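Local coordinates for protein CRISPR-associated endoribonuclease Cas6 1 (Methanocaldococcus jannaschii DSM 2661, PDB 5YI6) that probably cleaves CRISPR transcripts as a Cas6-family endoribonuclease, binding the precursor RNA and processing it into crRNA for antiviral defence, at residues 49-55 with 84-90; 125-130 with 205-211; 178-182 with 214-218. All blocks are in the same frame, centred on the assembly; numbering follows the deposited sequence.

Contact 1: 49-55 with 84-90; sequences YQKFKFF and SSPNNEF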
loop_
_atom_site.group_PDB
_atom_site.type_symbol
_atom_site.label_atom_id
_atom_site.label_comp_id
_atom_site.label_asym_id
_atom_site.label_seq_id
_atom_site.Cartn_x
_atom_site.Cartn_y
_atom_site.Cartn_z
ATOM N N TYR A 49 -14.846 -7.321 -8.077
ATOM C CA TYR A 49 -13.495 -6.999 -7.629
ATOM C C TYR A 49 -12.968 -7.985 -6.592
ATOM O O TYR A 49 -12.024 -7.662 -5.876
ATOM C CB TYR A 49 -13.455 -5.564 -7.062
ATOM C CG TYR A 49 -13.795 -4.532 -8.094
ATOM C CD1 TYR A 49 -12.838 -4.121 -9.036
ATOM C CD2 TYR A 49 -15.080 -3.991 -8.172
ATOM C CE1 TYR A 49 -13.158 -3.173 -9.999
ATOM C CE2 TYR A 49 -15.399 -3.059 -9.132
ATOM C CZ TYR A 49 -14.429 -2.653 -10.040
ATOM O OH TYR A 49 -14.754 -1.721 -10.990
ATOM N N GLN A 50 -13.547 -9.193 -6.502
ATOM C CA GLN A 50 -13.147 -10.137 -5.469
ATOM C C GLN A 50 -11.759 -10.708 -5.704
ATOM O O GLN A 50 -11.123 -11.192 -4.756
ATOM C CB GLN A 50 -14.187 -11.271 -5.382
ATOM C CG GLN A 50 -15.563 -10.776 -4.959
ATOM C CD GLN A 50 -15.507 -10.142 -3.571
ATOM O OE1 GLN A 50 -15.345 -10.848 -2.582
ATOM N NE2 GLN A 50 -15.624 -8.812 -3.503
ATOM N N LYS A 51 -11.267 -10.660 -6.940
ATOM C CA LYS A 51 -9.918 -11.113 -7.251
ATOM C C LYS A 51 -9.061 -9.969 -7.772
ATOM O O LYS A 51 -8.012 -10.201 -8.373
ATOM C CB LYS A 51 -9.972 -12.249 -8.276
ATOM C CG LYS A 51 -10.774 -13.427 -7.738
ATOM C CD LYS A 51 -10.834 -14.570 -8.735
ATOM C CE LYS A 51 -11.572 -15.786 -8.167
ATOM N NZ LYS A 51 -10.867 -16.416 -7.016
ATOM N N PHE A 52 -9.502 -8.740 -7.564
ATOM C CA PHE A 52 -8.806 -7.574 -8.105
ATOM C C PHE A 52 -7.566 -7.269 -7.285
ATOM O O PHE A 52 -7.665 -7.107 -6.070
ATOM C CB PHE A 52 -9.762 -6.383 -8.094
ATOM C CG PHE A 52 -9.142 -5.120 -8.599
ATOM C CD1 PHE A 52 -8.805 -4.997 -9.963
ATOM C CD2 PHE A 52 -8.897 -4.047 -7.733
ATOM C CE1 PHE A 52 -8.214 -3.824 -10.443
ATOM C CE2 PHE A 52 -8.323 -2.877 -8.206
ATOM C CZ PHE A 52 -7.997 -2.751 -9.563
ATOM N N LYS A 53 -6.386 -7.183 -7.931
ATOM C CA LYS A 53 -5.163 -6.995 -7.158
ATOM C C LYS A 53 -4.381 -5.729 -7.511
ATOM O O LYS A 53 -3.296 -5.520 -6.958
ATOM C CB LYS A 53 -4.289 -8.238 -7.275
ATOM C CG LYS A 53 -4.957 -9.449 -6.593
ATOM C CD LYS A 53 -3.991 -10.603 -6.429
ATOM C CE LYS A 53 -4.562 -11.682 -5.524
ATOM N NZ LYS A 53 -3.486 -12.642 -5.110
ATOM N N PHE A 54 -4.933 -4.842 -8.344
ATOM C CA PHE A 54 -4.215 -3.634 -8.771
ATOM C C PHE A 54 -4.623 -2.434 -7.928
ATOM O O PHE A 54 -5.215 -1.481 -8.419
ATOM C CB PHE A 54 -4.455 -3.380 -10.258
ATOM C CG PHE A 54 -3.924 -4.502 -11.107
ATOM C CD1 PHE A 54 -2.554 -4.649 -11.291
ATOM C CD2 PHE A 54 -4.803 -5.426 -11.689
ATOM C CE1 PHE A 54 -2.038 -5.722 -12.059
ATOM C CE2 PHE A 54 -4.295 -6.478 -12.472
ATOM C CZ PHE A 54 -2.926 -6.624 -12.659
ATOM N N PHE A 55 -4.311 -2.522 -6.631
ATOM C CA PHE A 55 -4.518 -1.405 -5.713
ATOM C C PHE A 55 -3.527 -1.573 -4.577
ATOM O O PHE A 55 -2.925 -2.642 -4.408
ATOM C CB PHE A 55 -5.958 -1.317 -5.180
ATOM C CG PHE A 55 -6.351 -2.407 -4.200
ATOM C CD1 PHE A 55 -6.305 -2.178 -2.806
ATOM C CD2 PHE A 55 -6.750 -3.655 -4.653
ATOM C CE1 PHE A 55 -6.662 -3.196 -1.892
ATOM C CE2 PHE A 55 -7.118 -4.681 -3.757
ATOM C CZ PHE A 55 -7.072 -4.446 -2.363
ATOM N N SER A 84 -5.274 3.499 -2.851
ATOM C CA SER A 84 -5.235 4.019 -4.222
ATOM C C SER A 84 -5.283 2.876 -5.226
ATOM O O SER A 84 -4.874 1.743 -4.940
ATOM C CB SER A 84 -3.990 4.868 -4.492
ATOM O OG SER A 84 -2.804 4.083 -4.363
ATOM N N SER A 85 -5.730 3.216 -6.438
ATOM C CA SER A 85 -5.752 2.229 -7.513
ATOM C C SER A 85 -5.717 2.960 -8.851
ATOM O O SER A 85 -6.286 4.057 -8.968
ATOM C CB SER A 85 -7.014 1.353 -7.431
ATOM O OG SER A 85 -7.065 0.431 -8.526
ATOM N N PRO A 86 -5.118 2.362 -9.894
ATOM C CA PRO A 86 -5.347 2.905 -11.242
ATOM C C PRO A 86 -6.786 2.695 -11.702
ATOM O O PRO A 86 -7.170 3.246 -12.734
ATOM C CB PRO A 86 -4.329 2.142 -12.120
ATOM C CG PRO A 86 -4.068 0.818 -11.367
ATOM C CD PRO A 86 -4.149 1.238 -9.888
ATOM N N ASN A 87 -7.602 1.935 -10.953
ATOM C CA ASN A 87 -9.015 1.708 -11.275
ATOM C C ASN A 87 -9.886 2.569 -10.360
ATOM O O ASN A 87 -10.097 2.233 -9.184
ATOM C CB ASN A 87 -9.373 0.228 -11.117
ATOM C CG ASN A 87 -10.787 -0.070 -11.598
ATOM O OD1 ASN A 87 -11.710 0.711 -11.361
ATOM N ND2 ASN A 87 -10.954 -1.179 -12.294
ATOM N N ASN A 88 -10.413 3.681 -10.889
ATOM C CA ASN A 88 -11.140 4.584 -9.997
ATOM C C ASN A 88 -12.489 4.018 -9.586
ATOM O O ASN A 88 -13.011 4.387 -8.518
ATOM C CB ASN A 88 -11.299 5.979 -10.605
ATOM C CG ASN A 88 -12.177 5.981 -11.815
ATOM O OD1 ASN A 88 -12.118 5.066 -12.634
ATOM N ND2 ASN A 88 -12.998 7.015 -11.946
ATOM N N GLU A 89 -13.082 3.147 -10.406
ATOM C CA GLU A 89 -14.346 2.537 -10.001
ATOM C C GLU A 89 -14.176 1.638 -8.779
ATOM O O GLU A 89 -15.053 1.599 -7.913
ATOM C CB GLU A 89 -14.954 1.742 -11.175
ATOM C CG GLU A 89 -16.262 1.035 -10.808
ATOM C CD GLU A 89 -16.908 0.316 -12.002
ATOM O OE1 GLU A 89 -16.366 0.412 -13.132
ATOM O OE2 GLU A 89 -17.940 -0.364 -11.796
ATOM N N PHE A 90 -13.074 0.889 -8.698
ATOM C CA PHE A 90 -12.807 0.112 -7.489
ATOM C C PHE A 90 -12.774 1.018 -6.271
ATOM O O PHE A 90 -13.383 0.720 -5.233
ATOM C CB PHE A 90 -11.466 -0.647 -7.604
ATOM C CG PHE A 90 -11.012 -1.250 -6.292
ATOM C CD1 PHE A 90 -11.655 -2.360 -5.764
ATOM C CD2 PHE A 90 -9.968 -0.678 -5.567
ATOM C CE1 PHE A 90 -11.255 -2.907 -4.539
ATOM C CE2 PHE A 90 -9.564 -1.224 -4.345
ATOM C CZ PHE A 90 -10.212 -2.346 -3.837
HETATM O O HOH W 1 -13.722 -1.908 -13.301
#
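An aromatic cluster of Y49, F52, F55 and F90 joins the loop 49-55 to the junction between strand 78-85 and helix 88-101 in the N-terminal, RAMP-like half of this Cas6 protein. F90, on the first turn of the helix, is the ring the other three meet. F55 CG lies 3.4 Å from F90 CE2, F52 CE2 3.7 Å from F90 CG and Y49 CG 3.8 Å from F90 CD1, all with obliquely inclined planes. F90 CB also sits over the Y49 ring, 4.2 Å from its centroid, in a CH-pi contact. I35 of helix 23-35 touches F55 and F90, while F173 of helix 158-174 packs on F52. K53, probably the stabiliser of the transition state, lies in this loop between F52 and F54, both of which touch 84-90.

Among the polar bonds, N87 is the N-cap, its OD1 accepting from F90 N at 3.0 Å, and S85 OG accepts from N87 N at 2.9 Å in an ST turn. A water bridges the segments, 2.5 Å from Y49 OH and 3.0 Å from N87 ND2. Between the two segments, S85 OG donates directly to F54 O at 2.7 Å.

Contact 2: 125-130 with 205-211; sequences FNILKT and SEMVFKV. With PO4 (phosphate ion), chain L.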
loop_
_atom_site.group_PDB
_atom_site.type_symbol
_atom_site.label_atom_id
_atom_site.label_comp_id
_atom_site.label_asym_id
_atom_site.label_seq_id
_atom_site.Cartn_x
_atom_site.Cartn_y
_atom_site.Cartn_z
ATOM N N PHE A 125 6.556 14.281 -10.704
ATOM C CA PHE A 125 7.183 13.468 -9.676
ATOM C C PHE A 125 8.660 13.784 -9.606
ATOM O O PHE A 125 9.307 13.997 -10.634
ATOM C CB PHE A 125 7.029 11.984 -9.935
ATOM C CG PHE A 125 5.621 11.547 -9.976
ATOM C CD1 PHE A 125 4.860 11.505 -8.808
ATOM C CD2 PHE A 125 5.044 11.182 -11.184
ATOM C CE1 PHE A 125 3.552 11.092 -8.849
ATOM C CE2 PHE A 125 3.735 10.779 -11.232
ATOM C CZ PHE A 125 2.995 10.719 -10.067
ATOM N N ASN A 126 9.181 13.785 -8.392
ATOM C CA ASN A 126 10.595 14.013 -8.155
ATOM C C ASN A 126 11.061 13.082 -7.044
ATOM O O ASN A 126 11.761 12.111 -7.311
ATOM C CB ASN A 126 10.842 15.491 -7.834
ATOM C CG ASN A 126 12.272 15.770 -7.442
ATOM O OD1 ASN A 126 13.200 15.107 -7.901
ATOM N ND2 ASN A 126 12.459 16.758 -6.569
ATOM N N ILE A 127 10.684 13.344 -5.796
ATOM C CA ILE A 127 11.063 12.471 -4.687
ATOM C C ILE A 127 9.832 11.726 -4.176
ATOM O O ILE A 127 8.779 12.327 -3.935
ATOM C CB ILE A 127 11.729 13.254 -3.547
ATOM C CG1 ILE A 127 12.953 13.967 -4.095
ATOM C CG2 ILE A 127 12.121 12.280 -2.437
ATOM C CD1 ILE A 127 13.672 14.828 -3.076
ATOM N N LEU A 128 9.970 10.422 -4.001
ATOM C CA LEU A 128 8.905 9.584 -3.480
ATOM C C LEU A 128 9.390 8.920 -2.199
ATOM O O LEU A 128 10.570 8.577 -2.070
ATOM C CB LEU A 128 8.508 8.506 -4.505
ATOM C CG LEU A 128 7.989 9.041 -5.849
ATOM C CD1 LEU A 128 7.810 7.892 -6.849
ATOM C CD2 LEU A 128 6.692 9.818 -5.656
ATOM N N LYS A 129 8.473 8.687 -1.264
ATOM C CA LYS A 129 8.843 7.897 -0.099
ATOM C C LYS A 129 7.731 6.904 0.181
ATOM O O LYS A 129 6.566 7.167 -0.093
ATOM C CB LYS A 129 9.105 8.771 1.125
ATOM C CG LYS A 129 7.866 9.262 1.752
ATOM C CD LYS A 129 8.169 10.008 3.085
ATOM C CE LYS A 129 6.865 10.426 3.766
ATOM N NZ LYS A 129 7.058 11.226 5.028
ATOM N N THR A 130 8.105 5.750 0.712
ATOM C CA THR A 130 7.112 4.715 1.006
ATOM C C THR A 130 6.270 5.132 2.214
ATOM O O THR A 130 6.801 5.646 3.218
ATOM C CB THR A 130 7.813 3.375 1.277
ATOM O OG1 THR A 130 8.791 3.531 2.329
ATOM C CG2 THR A 130 8.519 2.829 -0.023
ATOM N N SER A 205 11.294 -2.931 2.160
ATOM C CA SER A 205 12.117 -1.725 2.169
ATOM C C SER A 205 11.268 -0.501 2.479
ATOM O O SER A 205 10.361 -0.182 1.718
ATOM C CB SER A 205 12.831 -1.503 0.833
ATOM O OG SER A 205 13.653 -2.614 0.488
ATOM N N GLU A 206 11.568 0.180 3.586
ATOM C CA GLU A 206 11.124 1.563 3.766
ATOM C C GLU A 206 12.125 2.450 3.041
ATOM O O GLU A 206 13.330 2.365 3.307
ATOM C CB GLU A 206 11.063 1.891 5.261
ATOM C CG GLU A 206 10.745 3.317 5.603
ATOM C CD GLU A 206 10.650 3.506 7.120
ATOM O OE1 GLU A 206 11.596 4.070 7.715
ATOM O OE2 GLU A 206 9.657 3.025 7.716
ATOM N N MET A 207 11.676 3.259 2.090
ATOM C CA MET A 207 12.710 3.949 1.322
ATOM C C MET A 207 12.227 5.271 0.756
ATOM O O MET A 207 11.024 5.540 0.623
ATOM C CB MET A 207 13.268 3.061 0.199
ATOM C CG MET A 207 12.247 2.563 -0.754
ATOM S SD MET A 207 12.957 1.251 -1.820
ATOM C CE MET A 207 13.972 2.208 -2.862
ATOM N N VAL A 208 13.221 6.109 0.464
ATOM C CA VAL A 208 13.060 7.402 -0.179
ATOM C C VAL A 208 13.898 7.365 -1.448
ATOM O O VAL A 208 15.081 6.974 -1.402
ATOM C CB VAL A 208 13.526 8.554 0.729
ATOM C CG1 VAL A 208 13.269 9.875 0.037
ATOM C CG2 VAL A 208 12.815 8.493 2.074
ATOM N N PHE A 209 13.298 7.793 -2.567
ATOM C CA PHE A 209 13.994 7.673 -3.848
ATOM C C PHE A 209 13.542 8.756 -4.810
ATOM O O PHE A 209 12.407 9.220 -4.758
ATOM C CB PHE A 209 13.831 6.265 -4.491
ATOM C CG PHE A 209 12.392 5.804 -4.740
ATOM C CD1 PHE A 209 11.898 5.712 -6.039
ATOM C CD2 PHE A 209 11.585 5.366 -3.691
ATOM C CE1 PHE A 209 10.588 5.237 -6.286
ATOM C CE2 PHE A 209 10.278 4.911 -3.923
ATOM C CZ PHE A 209 9.782 4.836 -5.230
ATOM N N LYS A 210 14.464 9.178 -5.669
ATOM C CA LYS A 210 14.177 10.098 -6.756
ATOM C C LYS A 210 13.800 9.289 -7.986
ATOM O O LYS A 210 14.362 8.221 -8.205
ATOM C CB LYS A 210 15.414 10.933 -7.078
ATOM C CG LYS A 210 15.687 12.044 -6.102
ATOM C CD LYS A 210 16.775 12.962 -6.624
ATOM C CE LYS A 210 18.156 12.362 -6.382
ATOM N NZ LYS A 210 18.642 11.457 -7.471
ATOM N N VAL A 211 12.881 9.809 -8.796
ATOM C CA VAL A 211 12.475 9.126 -10.024
ATOM C C VAL A 211 12.549 10.072 -11.204
ATOM O O VAL A 211 12.376 11.289 -11.074
ATOM C CB VAL A 211 11.046 8.535 -9.975
ATOM C CG1 VAL A 211 10.980 7.359 -9.070
ATOM C CG2 VAL A 211 10.002 9.646 -9.567
HETATM P P PO4 L . 8.716 13.181 -14.119
HETATM O O1 PO4 L . 8.226 12.233 -15.193
HETATM O O2 PO4 L . 9.484 12.396 -13.077
HETATM O O3 PO4 L . 9.637 14.211 -14.745
HETATM O O4 PO4 L . 7.530 13.885 -13.476
#
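Strands 127-130 and 205-211 run antiparallel, their axes 4.7 Å apart at closest and their directions at 157°. L128 and F209 form the hydrogen-bonded pair, with L128 N to F209 O at 2.8 Å and F209 N to L128 O at 2.9 Å; I127-K210 and K129-V208 are the flanking non-hydrogen-bonded pairs. The ladder continues through V211 N to N126 O at 3.0 Å and T130 N to M207 O at 2.9 Å. At the T130 end a side chain takes over as acceptor, M207 N donating to T130 OG1 at 2.9 Å. These are the two central strands of the four-stranded antiparallel sheet in the C-terminal RAMP-like half. On one face I127 CG2 meets V208 CG1 at 3.6 Å, and K210 reaches E185 in a salt bridge. On the other, L128 CB lies over the F209 ring, 4.1 Å from its centroid, and L128 CD1 approaches V211 CG2 at 3.9 Å. F125 N donates to phosphate O4 at 3.0 Å; the ion probably comes from the crystallisation liquor.

Contact 3: 178-182 with 214-218; sequences CDMNF and DYDLI
Residues 178-182 approach strand 182-195 in an irregular but largely extended conformation, with phi/psi of -124/168° at M180, -147/158° at N181 and -148/168° at F182; D179, at -91/30°, breaks the run. On the other segment, D214 (-78/120°) is the N-cap residue of helix 215-224, whose first turn follows with helical angles and the bond I218 N to D214 O at 3.1 Å. F182 and D214 are the nearest backbone pair, their CA atoms 5.7 Å apart.

Two hydrogen bonds fix the register. D214 N donates to N181 O at 2.9 Å. With chi1 m (-67°), the D214 carboxylate turns to the loop, and its OD2 accepts from N181 N at 2.7 Å; this side chain makes no capping bond to its own helix. The N181 side chain (chi1 t) starts away from the helix and bonds through OD1 to K167.

L217 (chi1 t, chi2 p) fills the apolar centre: its CD1 lies 3.9 Å from C178 SG and its CB 3.9 Å from M180 CB. M180 is m, t, m, a shape that brings SD to 3.6 Å from D216 CB. F182, chi1 p (79°) and chi2 105°, turns its ring so that the edge atom CD2 meets L217 CD2 at 3.8 Å. F182 CB lies 3.8 Å from I218 CG1 (I218 chi1 m, chi2 t). L166 of helix 158-174 also packs on F182.

The arrangement is a strand-to-helix junction in the C-terminal RAMP-like half, where helix 215-224, entered directly from strand 201-213, packs against the lead-in to the neighbouring edge strand 182-195.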
loop_
_atom_site.group_PDB
_atom_site.type_symbol
_atom_site.label_atom_id
_atom_site.label_comp_id
_atom_site.label_asym_id
_atom_site.label_seq_id
_atom_site.Cartn_x
_atom_site.Cartn_y
_atom_site.Cartn_z
ATOM N N CYS A 178 3.633 -1.973 -22.531
ATOM C CA CYS A 178 4.293 -0.919 -21.763
ATOM C C CYS A 178 5.520 -0.526 -22.574
ATOM O O CYS A 178 6.558 -1.177 -22.521
ATOM C CB CYS A 178 4.662 -1.402 -20.375
ATOM S SG CYS A 178 5.413 -0.045 -19.373
ATOM N N ASP A 179 5.358 0.510 -23.393
ATOM C CA ASP A 179 6.429 1.102 -24.182
ATOM C C ASP A 179 7.110 2.240 -23.441
ATOM O O ASP A 179 7.531 3.216 -24.061
ATOM C CB ASP A 179 5.872 1.633 -25.505
ATOM C CG ASP A 179 5.698 0.554 -26.541
ATOM O OD1 ASP A 179 6.511 -0.396 -26.554
ATOM O OD2 ASP A 179 4.754 0.669 -27.355
ATOM N N MET A 180 7.143 2.183 -22.121
ATOM C CA MET A 180 7.656 3.279 -21.319
ATOM C C MET A 180 8.772 2.779 -20.425
ATOM O O MET A 180 8.989 1.578 -20.251
ATOM C CB MET A 180 6.541 3.918 -20.484
ATOM C CG MET A 180 5.570 4.681 -21.320
ATOM S SD MET A 180 4.247 5.444 -20.381
ATOM C CE MET A 180 3.342 3.954 -19.860
ATOM N N ASN A 181 9.484 3.734 -19.842
ATOM C CA ASN A 181 10.587 3.400 -18.976
ATOM C C ASN A 181 10.675 4.457 -17.883
ATOM O O ASN A 181 10.123 5.553 -18.003
ATOM C CB ASN A 181 11.895 3.294 -19.768
ATOM C CG ASN A 181 13.043 2.832 -18.910
ATOM O OD1 ASN A 181 12.983 1.765 -18.307
ATOM N ND2 ASN A 181 14.127 3.609 -18.885
ATOM N N PHE A 182 11.314 4.084 -16.787
ATOM C CA PHE A 182 11.670 5.060 -15.774
ATOM C C PHE A 182 12.965 4.604 -15.129
ATOM O O PHE A 182 13.428 3.476 -15.342
ATOM C CB PHE A 182 10.538 5.242 -14.740
ATOM C CG PHE A 182 10.475 4.146 -13.697
ATOM C CD1 PHE A 182 10.915 4.383 -12.399
ATOM C CD2 PHE A 182 9.937 2.890 -13.997
ATOM C CE1 PHE A 182 10.843 3.390 -11.431
ATOM C CE2 PHE A 182 9.844 1.903 -13.021
ATOM C CZ PHE A 182 10.311 2.144 -11.745
ATOM N N ASP A 214 9.306 8.305 -17.845
ATOM C CA ASP A 214 7.985 8.528 -18.413
ATOM C C ASP A 214 6.961 8.726 -17.298
ATOM O O ASP A 214 6.766 7.843 -16.460
ATOM C CB ASP A 214 7.587 7.358 -19.316
ATOM C CG ASP A 214 8.454 7.268 -20.557
ATOM O OD1 ASP A 214 8.699 8.327 -21.167
ATOM O OD2 ASP A 214 8.940 6.166 -20.887
ATOM N N TYR A 215 6.313 9.894 -17.310
ATOM C CA TYR A 215 5.343 10.248 -16.285
ATOM C C TYR A 215 4.232 9.208 -16.163
ATOM O O TYR A 215 3.869 8.822 -15.048
ATOM C CB TYR A 215 4.758 11.622 -16.602
ATOM C CG TYR A 215 3.632 12.034 -15.686
ATOM C CD1 TYR A 215 3.888 12.578 -14.424
ATOM C CD2 TYR A 215 2.314 11.913 -16.087
ATOM C CE1 TYR A 215 2.835 12.988 -13.604
ATOM C CE2 TYR A 215 1.266 12.290 -15.256
ATOM C CZ TYR A 215 1.540 12.827 -14.022
ATOM O OH TYR A 215 0.489 13.216 -13.210
ATOM N N ASP A 216 3.685 8.720 -17.286
ATOM C CA ASP A 216 2.539 7.808 -17.188
ATOM C C ASP A 216 2.909 6.492 -16.494
ATOM O O ASP A 216 2.082 5.914 -15.767
ATOM C CB ASP A 216 1.959 7.546 -18.585
ATOM C CG ASP A 216 1.157 8.712 -19.103
ATOM O OD1 ASP A 216 0.868 9.638 -18.321
ATOM O OD2 ASP A 216 0.859 8.728 -20.311
ATOM N N LEU A 217 4.143 6.019 -16.672
ATOM C CA LEU A 217 4.554 4.799 -15.987
ATOM C C LEU A 217 4.791 5.059 -14.497
ATOM O O LEU A 217 4.432 4.235 -13.647
ATOM C CB LEU A 217 5.804 4.223 -16.644
ATOM C CG LEU A 217 6.371 2.922 -16.060
ATOM C CD1 LEU A 217 5.303 1.825 -15.982
ATOM C CD2 LEU A 217 7.562 2.441 -16.895
ATOM N N ILE A 218 5.464 6.162 -14.168
ATOM C CA ILE A 218 5.651 6.496 -12.748
ATOM C C ILE A 218 4.303 6.668 -12.058
ATOM O O ILE A 218 4.107 6.209 -10.924
ATOM C CB ILE A 218 6.534 7.758 -12.619
ATOM C CG1 ILE A 218 7.935 7.461 -13.188
ATOM C CG2 ILE A 218 6.617 8.206 -11.146
ATOM C CD1 ILE A 218 8.806 8.737 -13.355
#

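How the contacts relate
From the N terminus, contact 1 comes first and closes within the N-terminal half: its loop returns through strands 56-57, 65-67, 71-74 and 78-85 to the start of helix 88-101. Contacts 2 and 3 come later, in the C-terminal half. These two cross: the chain passes 125-130, then 178-182, then 205-211 and 214-218, so the longer loop of contact 2 ends inside that of contact 3. They also touch: F125, just ahead of strand 127-130, brings CE2 to 3.4 Å from Y215 CE1 and CD2 to 3.4 Å from I218 CG2, and from strand 201-213 V211 CG2 lies 4.0 Å from I218 CG2. Contact 1 stays apart, its nearest atoms about 8 Å from contact 3 and about 10 Å from contact 2.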